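Local coordinates for protein PML (Homo sapiens, PDB 6IMQ) that probably helps to build nuclear bodies, their formation and leukaemia development apparently being regulated by oligomerisation of its zinc-binding B1-box, at residues S18-C23 with L30-F35; F24-L29 with W40-E45. One frame throughout, in Å; residues are numbered along the deposited sequence.

Overall arrangement
Contacts 1 and 2 lie in one small B-box zinc finger, their centres about 10 Å apart, and their segments alternate along the chain: 18-23, 24-29, 30-35, 40-45. Strands 21-23 and 28-30 are neighbours in a three-stranded antiparallel sheet, and contact 1 lays the beginning of helix 32-41 against it. Contact 2 takes up the end of that helix and the chain beyond it, which returns toward the turn joining the two strands. Both contacts share one zinc ion, bound by Cys23, Cys26, His38 and His44; contact 1 also holds half of the Cys4 site. In so short a chain the two zinc sites probably do much of the work of holding sheet and helix together.

Contact 1: residues S18-C23 with L30-F35. With ZN (zinc ion), chain H; ZN (zinc ion), chain I.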
ATOM      1  N   SER B  18      -3.512  -1.314  15.687  1.00 37.20           N
ATOM      2  CA  SER B  18      -3.923  -0.453  14.590  1.00 41.31           C
ATOM      3  C   SER B  18      -3.289  -0.904  13.284  1.00 34.05           C
ATOM      4  O   SER B  18      -2.102  -1.234  13.225  1.00 31.35           O
ATOM      5  CB  SER B  18      -3.548   0.997  14.890  1.00 50.52           C
ATOM      6  OG  SER B  18      -2.402   1.417  14.175  1.00 55.62           O
ATOM      7  N   ALA B  19      -4.103  -0.936  12.235  1.00 32.88           N
ATOM      8  CA  ALA B  19      -3.633  -1.385  10.936  1.00 31.13           C
ATOM      9  C   ALA B  19      -2.632  -0.393  10.355  1.00 31.93           C
ATOM     10  O   ALA B  19      -2.691   0.815  10.608  1.00 32.09           O
ATOM     11  CB  ALA B  19      -4.802  -1.578   9.968  1.00 29.20           C
ATOM     12  N   ASP B  20      -1.685  -0.928   9.592  1.00 30.44           N
ATOM     13  CA  ASP B  20      -0.698  -0.103   8.912  1.00 31.29           C
ATOM     14  C   ASP B  20      -0.481  -0.511   7.469  1.00 22.48           C
ATOM     15  O   ASP B  20       0.152   0.241   6.723  1.00 19.39           O
ATOM     16  CB  ASP B  20       0.643  -0.155   9.647  1.00 44.15           C
ATOM     17  CG  ASP B  20       0.584   0.495  11.007  1.00 55.42           C
ATOM     18  OD1 ASP B  20      -0.065   1.555  11.144  1.00 54.82           O
ATOM     19  OD2 ASP B  20       1.192  -0.063  11.941  1.00 65.14           O
ATOM     20  N   PHE B  21      -0.975  -1.671   7.053  1.00 19.09           N
ATOM     21  CA  PHE B  21      -0.743  -2.189   5.724  1.00 17.61           C
ATOM     22  C   PHE B  21      -2.025  -2.794   5.190  1.00 18.59           C
ATOM     23  O   PHE B  21      -2.914  -3.210   5.935  1.00 18.72           O
ATOM     24  CB  PHE B  21       0.382  -3.222   5.716  1.00 20.06           C
ATOM     25  CG  PHE B  21       1.701  -2.648   6.072  1.00 25.76           C
ATOM     26  CD1 PHE B  21       2.069  -2.480   7.393  1.00 29.44           C
ATOM     27  CD2 PHE B  21       2.569  -2.244   5.076  1.00 31.95           C
ATOM     28  CE1 PHE B  21       3.291  -1.935   7.716  1.00 35.11           C
ATOM     29  CE2 PHE B  21       3.790  -1.698   5.385  1.00 36.05           C
ATOM     30  CZ  PHE B  21       4.157  -1.537   6.708  1.00 37.50           C
ATOM     31  N   TRP B  22      -2.118  -2.778   3.871  1.00 19.05           N
ATOM     32  CA  TRP B  22      -3.212  -3.380   3.127  1.00 22.60           C
ATOM     33  C   TRP B  22      -2.583  -4.341   2.139  1.00 24.44           C
ATOM     34  O   TRP B  22      -1.670  -3.964   1.394  1.00 26.20           O
ATOM     35  CB  TRP B  22      -4.045  -2.327   2.408  1.00 24.55           C
ATOM     36  CG  TRP B  22      -5.043  -2.879   1.428  1.00 26.75           C
ATOM     37  CD1 TRP B  22      -4.944  -2.859   0.070  1.00 29.65           C
ATOM     38  CD2 TRP B  22      -6.295  -3.510   1.728  1.00 25.07           C
ATOM     39  NE1 TRP B  22      -6.055  -3.436  -0.499  1.00 28.71           N
ATOM     40  CE2 TRP B  22      -6.901  -3.843   0.499  1.00 26.32           C
ATOM     41  CE3 TRP B  22      -6.962  -3.823   2.914  1.00 26.81           C
ATOM     42  CZ2 TRP B  22      -8.136  -4.479   0.424  1.00 25.82           C
ATOM     43  CZ3 TRP B  22      -8.191  -4.452   2.837  1.00 27.83           C
ATOM     44  CH2 TRP B  22      -8.766  -4.771   1.602  1.00 27.86           C
ATOM     45  N   CYS B  23      -3.041  -5.579   2.147  1.00 23.55           N
ATOM     46  CA  CYS B  23      -2.581  -6.563   1.184  1.00 24.66           C
ATOM     47  C   CYS B  23      -3.596  -6.667   0.053  1.00 24.25           C
ATOM     48  O   CYS B  23      -4.777  -6.946   0.293  1.00 21.81           O
ATOM     49  CB  CYS B  23      -2.363  -7.929   1.821  1.00 27.27           C
ATOM     50  SG  CYS B  23      -1.806  -9.068   0.560  1.00 27.12           S
ATOM     51  N   LEU B  30      -3.393  -5.226   8.012  1.00 19.71           N
ATOM     52  CA  LEU B  30      -2.418  -5.797   8.928  1.00 22.23           C
ATOM     53  C   LEU B  30      -1.650  -4.712   9.668  1.00 22.18           C
ATOM     54  O   LEU B  30      -1.360  -3.643   9.123  1.00 21.06           O
ATOM     55  CB  LEU B  30      -1.412  -6.692   8.195  1.00 21.57           C
ATOM     56  CG  LEU B  30      -1.971  -7.919   7.488  1.00 26.21           C
ATOM     57  CD1 LEU B  30      -0.901  -8.518   6.592  1.00 27.61           C
ATOM     58  CD2 LEU B  30      -2.462  -8.929   8.501  1.00 29.27           C
ATOM     59  N   CYS B  31      -1.329  -4.996  10.930  1.00 23.29           N
ATOM     60  CA  CYS B  31      -0.393  -4.155  11.657  1.00 23.90           C
ATOM     61  C   CYS B  31       1.026  -4.429  11.155  1.00 24.07           C
ATOM     62  O   CYS B  31       1.279  -5.394  10.429  1.00 19.02           O
ATOM     63  CB  CYS B  31      -0.492  -4.394  13.161  1.00 27.40           C
ATOM     64  SG  CYS B  31       0.194  -5.949  13.769  1.00 27.18           S
ATOM     65  N   ALA B  32       1.965  -3.570  11.557  1.00 27.03           N
ATOM     66  CA  ALA B  32       3.342  -3.713  11.099  1.00 31.55           C
ATOM     67  C   ALA B  32       3.900  -5.088  11.463  1.00 28.91           C
ATOM     68  O   ALA B  32       4.495  -5.772  10.624  1.00 25.73           O
ATOM     69  CB  ALA B  32       4.206  -2.600  11.694  1.00 38.22           C
ATOM     70  N   LYS B  33       3.710  -5.514  12.714  1.00 29.53           N
ATOM     71  CA  LYS B  33       4.271  -6.785  13.172  1.00 33.12           C
ATOM     72  C   LYS B  33       3.623  -7.975  12.465  1.00 24.23           C
ATOM     73  O   LYS B  33       4.325  -8.898  12.037  1.00 21.31           O
ATOM     74  CB  LYS B  33       4.152  -6.843  14.703  1.00 43.59           C
ATOM     75  CG  LYS B  33       3.232  -7.876  15.294  1.00 52.45           C
ATOM     76  CD  LYS B  33       4.033  -9.084  15.717  1.00 60.84           C
ATOM     77  CE  LYS B  33       3.197 -10.298  15.559  1.00 66.38           C
ATOM     78  NZ  LYS B  33       2.215 -10.582  16.614  1.00 70.91           N
ATOM     79  N   CYS B  34       2.298  -7.965  12.296  1.00 23.84           N
ATOM     80  CA  CYS B  34       1.690  -9.023  11.496  1.00 23.14           C
ATOM     81  C   CYS B  34       2.086  -8.896  10.033  1.00 20.33           C
ATOM     82  O   CYS B  34       2.212  -9.909   9.336  1.00 19.93           O
ATOM     83  CB  CYS B  34       0.175  -9.005  11.662  1.00 26.86           C
ATOM     84  SG  CYS B  34      -0.353  -9.523  13.331  1.00 30.28           S
ATOM     85  N   PHE B  35       2.317  -7.674   9.555  1.00 21.33           N
ATOM     86  CA  PHE B  35       2.707  -7.519   8.164  1.00 20.89           C
ATOM     87  C   PHE B  35       4.095  -8.100   7.903  1.00 22.90           C
ATOM     88  O   PHE B  35       4.303  -8.742   6.871  1.00 23.08           O
ATOM     89  CB  PHE B  35       2.670  -6.060   7.755  1.00 19.62           C
ATOM     90  CG  PHE B  35       3.012  -5.850   6.328  1.00 21.90           C
ATOM     91  CD1 PHE B  35       2.201  -6.359   5.335  1.00 25.38           C
ATOM     92  CD2 PHE B  35       4.155  -5.171   5.978  1.00 26.03           C
ATOM     93  CE1 PHE B  35       2.515  -6.175   4.012  1.00 31.64           C
ATOM     94  CE2 PHE B  35       4.480  -4.982   4.662  1.00 32.97           C
ATOM     95  CZ  PHE B  35       3.653  -5.479   3.669  1.00 34.74           C
TER
HETATM   96 ZN    ZN H 202      -1.423  -7.536  13.863  1.00 37.74          ZN
HETATM   97 ZN    ZN I 203      -1.378 -11.167   1.465  1.00 34.10          ZN
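The rings of Phe21 and Phe35 lie almost parallel, planes 7° apart and centroids 3.9 Å apart, in an offset stack that forms the tight part of this contact. CD2 of Phe35 sits over the centre of the Phe21 ring, while Phe21 CD2 lies nearer the rim of its partner, 3.4 Å from Phe35 CE2. Phe21 CB adds a CH-pi contact over the same Phe35 ring, whose CG is anti to the backbone N (chi1 -178°), turned toward the strand. Flat, apolar phenylalanines suit this narrow seam between sheet and helix; Leu30 CD1 meets the edge of the Phe35 ring. An alanine in place of Phe21 would probably leave one face of Phe35 without its stacking partner and open a gap beside Ala32.

The backbone here is a classic beta bulge in the antiparallel sheet of the B-box: Asp20 and Phe21 both face Leu30, whose O accepts from Asp20 N at 2.8 Å and from Phe21 N at 2.9 Å. The first of these bonds is nearly straight at hydrogen (171°), and Leu30 N returns a bond to Phe21 O. Cys31 then caps helix 32-41, its SG accepting from Cys34 N, while Cys31 SG and Cys34 SG both bind a zinc completed by Cys12 and Cys15. Toward the Ser18 end the fit is looser: Asp20 OD2 stands 3.6 Å from Ala32 N, and exposed Ser18 meets the other segment through its backbone O, 3.5 Å from Cys31 CB.

Contact 2: residues F24-L29 with W40-E45; sequences FECEQL and WFLKHE. With ZN (zinc ion), chain I.
Half of the Cys2His2 zinc site of the B-box is made here, where Cys26 of the turn between strands 21-23 and 28-30 meets His44 beyond helix 32-41. Cys26 SG binds the zinc at 2.2 Å and His44 ND1 binds it at 2.1 Å; Cys23 and His38 complete the set. The sulfur lies in the plane of the imidazole, at its edge; it comes within 3.2 Å of His44 ND1 because both bind the same metal.

The ring is clasped across its faces. Glu25 CB lies over one, offset toward the rim and 3.8 Å from His44 CG, and Leu42 CB lies over the centre of the opposite one, so aliphatic carbon flanks the ring on both sides. The chain of Glu25 is bent by its turn about CB-CG (chi2 118°, which places CD), and its OE2 reaches Glu45 N at 2.6 Å, a weak bond with only 120° at hydrogen.

A second tie is backbone to backbone: Phe24 N gives a hydrogen bond to Glu45 O, 2.9 Å away. This oxygen also sits at the edge of the Phe24 ring, 3.6 Å from Phe24 CD2, and the ring itself meets Trp22 edge-to-face. Phe24 also packs on Asp7 of the second subunit, and Glu45 on Leu49 of that subunit.

With Glu25 OE2 and Glu45 OE1 4.6 Å apart, the two carboxylates probably repel each other somewhat, which suggests that the metal bonds and the Phe24-Glu45 backbone bond, more than the glutamate carboxylates, hold the two segments together.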
ATOM      1  N   PHE B  24      -3.127  -6.481  -1.180  1.00 22.90           N
ATOM      2  CA  PHE B  24      -4.028  -6.504  -2.323  1.00 27.12           C
ATOM      3  C   PHE B  24      -4.503  -7.913  -2.665  1.00 32.14           C
ATOM      4  O   PHE B  24      -5.599  -8.071  -3.213  1.00 33.65           O
ATOM      5  CB  PHE B  24      -3.340  -5.867  -3.532  1.00 24.41           C
ATOM      6  CG  PHE B  24      -3.121  -4.397  -3.391  1.00 25.65           C
ATOM      7  CD1 PHE B  24      -4.193  -3.530  -3.443  1.00 27.37           C
ATOM      8  CD2 PHE B  24      -1.850  -3.874  -3.203  1.00 26.35           C
ATOM      9  CE1 PHE B  24      -4.016  -2.174  -3.314  1.00 28.55           C
ATOM     10  CE2 PHE B  24      -1.664  -2.513  -3.077  1.00 27.18           C
ATOM     11  CZ  PHE B  24      -2.753  -1.660  -3.131  1.00 28.74           C
ATOM     12  N   GLU B  25      -3.715  -8.943  -2.357  1.00 32.24           N
ATOM     13  CA  GLU B  25      -4.151 -10.290  -2.712  1.00 33.78           C
ATOM     14  C   GLU B  25      -4.899 -10.988  -1.580  1.00 30.90           C
ATOM     15  O   GLU B  25      -5.846 -11.738  -1.842  1.00 28.75           O
ATOM     16  CB  GLU B  25      -2.952 -11.130  -3.159  1.00 42.02           C
ATOM     17  CG  GLU B  25      -2.531 -10.849  -4.605  1.00 51.30           C
ATOM     18  CD  GLU B  25      -1.118 -10.300  -4.713  1.00 58.26           C
ATOM     19  OE1 GLU B  25      -0.278 -10.948  -5.372  1.00 60.26           O
ATOM     20  OE2 GLU B  25      -0.847  -9.231  -4.130  1.00 60.61           O
ATOM     21  N   CYS B  26      -4.508 -10.758  -0.322  1.00 31.88           N
ATOM     22  CA  CYS B  26      -5.319 -11.256   0.784  1.00 32.85           C
ATOM     23  C   CYS B  26      -6.589 -10.423   0.967  1.00 32.52           C
ATOM     24  O   CYS B  26      -7.593 -10.937   1.471  1.00 45.04           O
ATOM     25  CB  CYS B  26      -4.528 -11.248   2.097  1.00 31.10           C
ATOM     26  SG  CYS B  26      -3.076 -12.305   2.234  1.00 36.26           S
ATOM     27  N   GLU B  27      -6.548  -9.134   0.600  1.00 35.79           N
ATOM     28  CA  GLU B  27      -7.673  -8.202   0.792  1.00 40.66           C
ATOM     29  C   GLU B  27      -7.875  -7.889   2.278  1.00 29.66           C
ATOM     30  O   GLU B  27      -9.000  -7.719   2.753  1.00 25.16           O
ATOM     31  CB  GLU B  27      -8.958  -8.749   0.161  1.00 61.33           C
ATOM     32  CG  GLU B  27      -9.919  -9.476   1.121  1.00 78.53           C
ATOM     33  CD  GLU B  27     -10.748 -10.565   0.439  1.00 92.40           C
ATOM     34  OE1 GLU B  27     -10.143 -11.500  -0.122  1.00 97.46           O
ATOM     35  OE2 GLU B  27     -11.999 -10.493   0.471  1.00 97.57           O
ATOM     36  N   GLN B  28      -6.773  -7.794   3.016  1.00 26.63           N
ATOM     37  CA  GLN B  28      -6.845  -7.687   4.462  1.00 29.75           C
ATOM     38  C   GLN B  28      -5.944  -6.584   4.993  1.00 25.37           C
ATOM     39  O   GLN B  28      -4.937  -6.217   4.382  1.00 24.29           O
ATOM     40  CB  GLN B  28      -6.455  -9.004   5.148  1.00 40.69           C
ATOM     41  CG  GLN B  28      -7.570  -9.993   5.300  1.00 53.78           C
ATOM     42  CD  GLN B  28      -7.086 -11.329   5.820  1.00 62.94           C
ATOM     43  OE1 GLN B  28      -5.952 -11.457   6.279  1.00 62.52           O
ATOM     44  NE2 GLN B  28      -7.941 -12.337   5.740  1.00 69.41           N
ATOM     45  N   LEU B  29      -6.319  -6.079   6.165  1.00 23.70           N
ATOM     46  CA  LEU B  29      -5.543  -5.087   6.894  1.00 23.44           C
ATOM     47  C   LEU B  29      -4.614  -5.755   7.896  1.00 20.65           C
ATOM     48  O   LEU B  29      -5.000  -6.718   8.570  1.00 19.66           O
ATOM     49  CB  LEU B  29      -6.479  -4.132   7.630  1.00 26.24           C
ATOM     50  CG  LEU B  29      -7.353  -3.210   6.780  1.00 27.46           C
ATOM     51  CD1 LEU B  29      -8.490  -2.640   7.614  1.00 30.47           C
ATOM     52  CD2 LEU B  29      -6.487  -2.117   6.193  1.00 23.99           C
ATOM     53  N   TRP B  40       7.266 -12.517   5.194  1.00 26.61           N
ATOM     54  CA  TRP B  40       8.158 -13.668   5.254  1.00 22.10           C
ATOM     55  C   TRP B  40       7.525 -14.880   4.582  1.00 21.28           C
ATOM     56  O   TRP B  40       8.155 -15.552   3.755  1.00 23.30           O
ATOM     57  CB  TRP B  40       8.497 -13.973   6.706  1.00 17.57           C
ATOM     58  CG  TRP B  40       9.426 -15.112   6.835  1.00 21.06           C
ATOM     59  CD1 TRP B  40       9.104 -16.429   7.019  1.00 23.12           C
ATOM     60  CD2 TRP B  40      10.849 -15.047   6.790  1.00 22.99           C
ATOM     61  NE1 TRP B  40      10.253 -17.190   7.089  1.00 24.32           N
ATOM     62  CE2 TRP B  40      11.337 -16.361   6.953  1.00 26.58           C
ATOM     63  CE3 TRP B  40      11.763 -13.997   6.629  1.00 25.82           C
ATOM     64  CZ2 TRP B  40      12.694 -16.658   6.955  1.00 29.59           C
ATOM     65  CZ3 TRP B  40      13.114 -14.292   6.637  1.00 30.14           C
ATOM     66  CH2 TRP B  40      13.568 -15.615   6.794  1.00 31.72           C
ATOM     67  N   PHE B  41       6.257 -15.137   4.878  1.00 21.45           N
ATOM     68  CA  PHE B  41       5.605 -16.373   4.478  1.00 24.16           C
ATOM     69  C   PHE B  41       4.886 -16.291   3.146  1.00 24.79           C
ATOM     70  O   PHE B  41       4.618 -17.335   2.546  1.00 26.89           O
ATOM     71  CB  PHE B  41       4.609 -16.790   5.559  1.00 23.69           C
ATOM     72  CG  PHE B  41       5.262 -17.218   6.827  1.00 23.63           C
ATOM     73  CD1 PHE B  41       6.072 -18.333   6.834  1.00 25.87           C
ATOM     74  CD2 PHE B  41       5.068 -16.525   8.003  1.00 19.84           C
ATOM     75  CE1 PHE B  41       6.686 -18.756   7.987  1.00 25.54           C
ATOM     76  CE2 PHE B  41       5.676 -16.945   9.169  1.00 20.78           C
ATOM     77  CZ  PHE B  41       6.493 -18.061   9.157  1.00 23.12           C
ATOM     78  N   LEU B  42       4.578 -15.096   2.662  1.00 29.33           N
ATOM     79  CA  LEU B  42       3.858 -14.930   1.409  1.00 26.76           C
ATOM     80  C   LEU B  42       4.583 -13.897   0.562  1.00 29.32           C
ATOM     81  O   LEU B  42       5.364 -13.090   1.067  1.00 29.56           O
ATOM     82  CB  LEU B  42       2.399 -14.509   1.657  1.00 26.01           C
ATOM     83  CG  LEU B  42       1.604 -15.509   2.498  1.00 28.50           C
ATOM     84  CD1 LEU B  42       0.381 -14.884   3.151  1.00 28.72           C
ATOM     85  CD2 LEU B  42       1.172 -16.708   1.638  1.00 31.71           C
ATOM     86  N   LYS B  43       4.336 -13.947  -0.739  1.00 32.98           N
ATOM     87  CA  LYS B  43       4.836 -12.934  -1.671  1.00 39.86           C
ATOM     88  C   LYS B  43       3.607 -12.306  -2.333  1.00 36.48           C
ATOM     89  O   LYS B  43       3.176 -12.730  -3.407  1.00 35.31           O
ATOM     90  CB  LYS B  43       5.827 -13.521  -2.697  1.00 49.27           C
ATOM     91  CG  LYS B  43       5.459 -14.866  -3.305  1.00 54.89           C
ATOM     92  CD  LYS B  43       6.391 -15.987  -2.825  1.00 60.69           C
ATOM     93  CE  LYS B  43       7.291 -16.533  -3.939  1.00 65.45           C
ATOM     94  NZ  LYS B  43       6.718 -17.707  -4.669  1.00 65.48           N
ATOM     95  N   HIS B  44       3.039 -11.300  -1.669  1.00 36.17           N
ATOM     96  CA  HIS B  44       1.839 -10.618  -2.131  1.00 33.68           C
ATOM     97  C   HIS B  44       2.128  -9.139  -2.351  1.00 36.17           C
ATOM     98  O   HIS B  44       2.908  -8.532  -1.609  1.00 36.97           O
ATOM     99  CB  HIS B  44       0.696 -10.745  -1.113  1.00 30.48           C
ATOM    100  CG  HIS B  44       0.068 -12.104  -1.054  1.00 32.46           C
ATOM    101  ND1 HIS B  44      -0.947 -12.409  -0.171  1.00 37.86           N
ATOM    102  CD2 HIS B  44       0.292 -13.231  -1.770  1.00 33.65           C
ATOM    103  CE1 HIS B  44      -1.315 -13.664  -0.340  1.00 32.61           C
ATOM    104  NE2 HIS B  44      -0.580 -14.189  -1.304  1.00 32.71           N
ATOM    105  N   GLU B  45       1.495  -8.559  -3.371  1.00 36.37           N
ATOM    106  CA  GLU B  45       1.460  -7.108  -3.489  1.00 39.16           C
ATOM    107  C   GLU B  45       0.715  -6.520  -2.300  1.00 31.13           C
ATOM    108  O   GLU B  45      -0.400  -6.943  -1.979  1.00 25.89           O
ATOM    109  CB  GLU B  45       0.767  -6.691  -4.782  1.00 51.12           C
ATOM    110  CG  GLU B  45       1.661  -6.485  -5.974  1.00 67.48           C
ATOM    111  CD  GLU B  45       0.927  -5.781  -7.101  1.00 83.36           C
ATOM    112  OE1 GLU B  45      -0.118  -6.298  -7.555  1.00 88.56           O
ATOM    113  OE2 GLU B  45       1.382  -4.696  -7.517  1.00 90.72           O
TER
HETATM  114 ZN    ZN I 203      -1.378 -11.167   1.465  1.00 34.10          ZN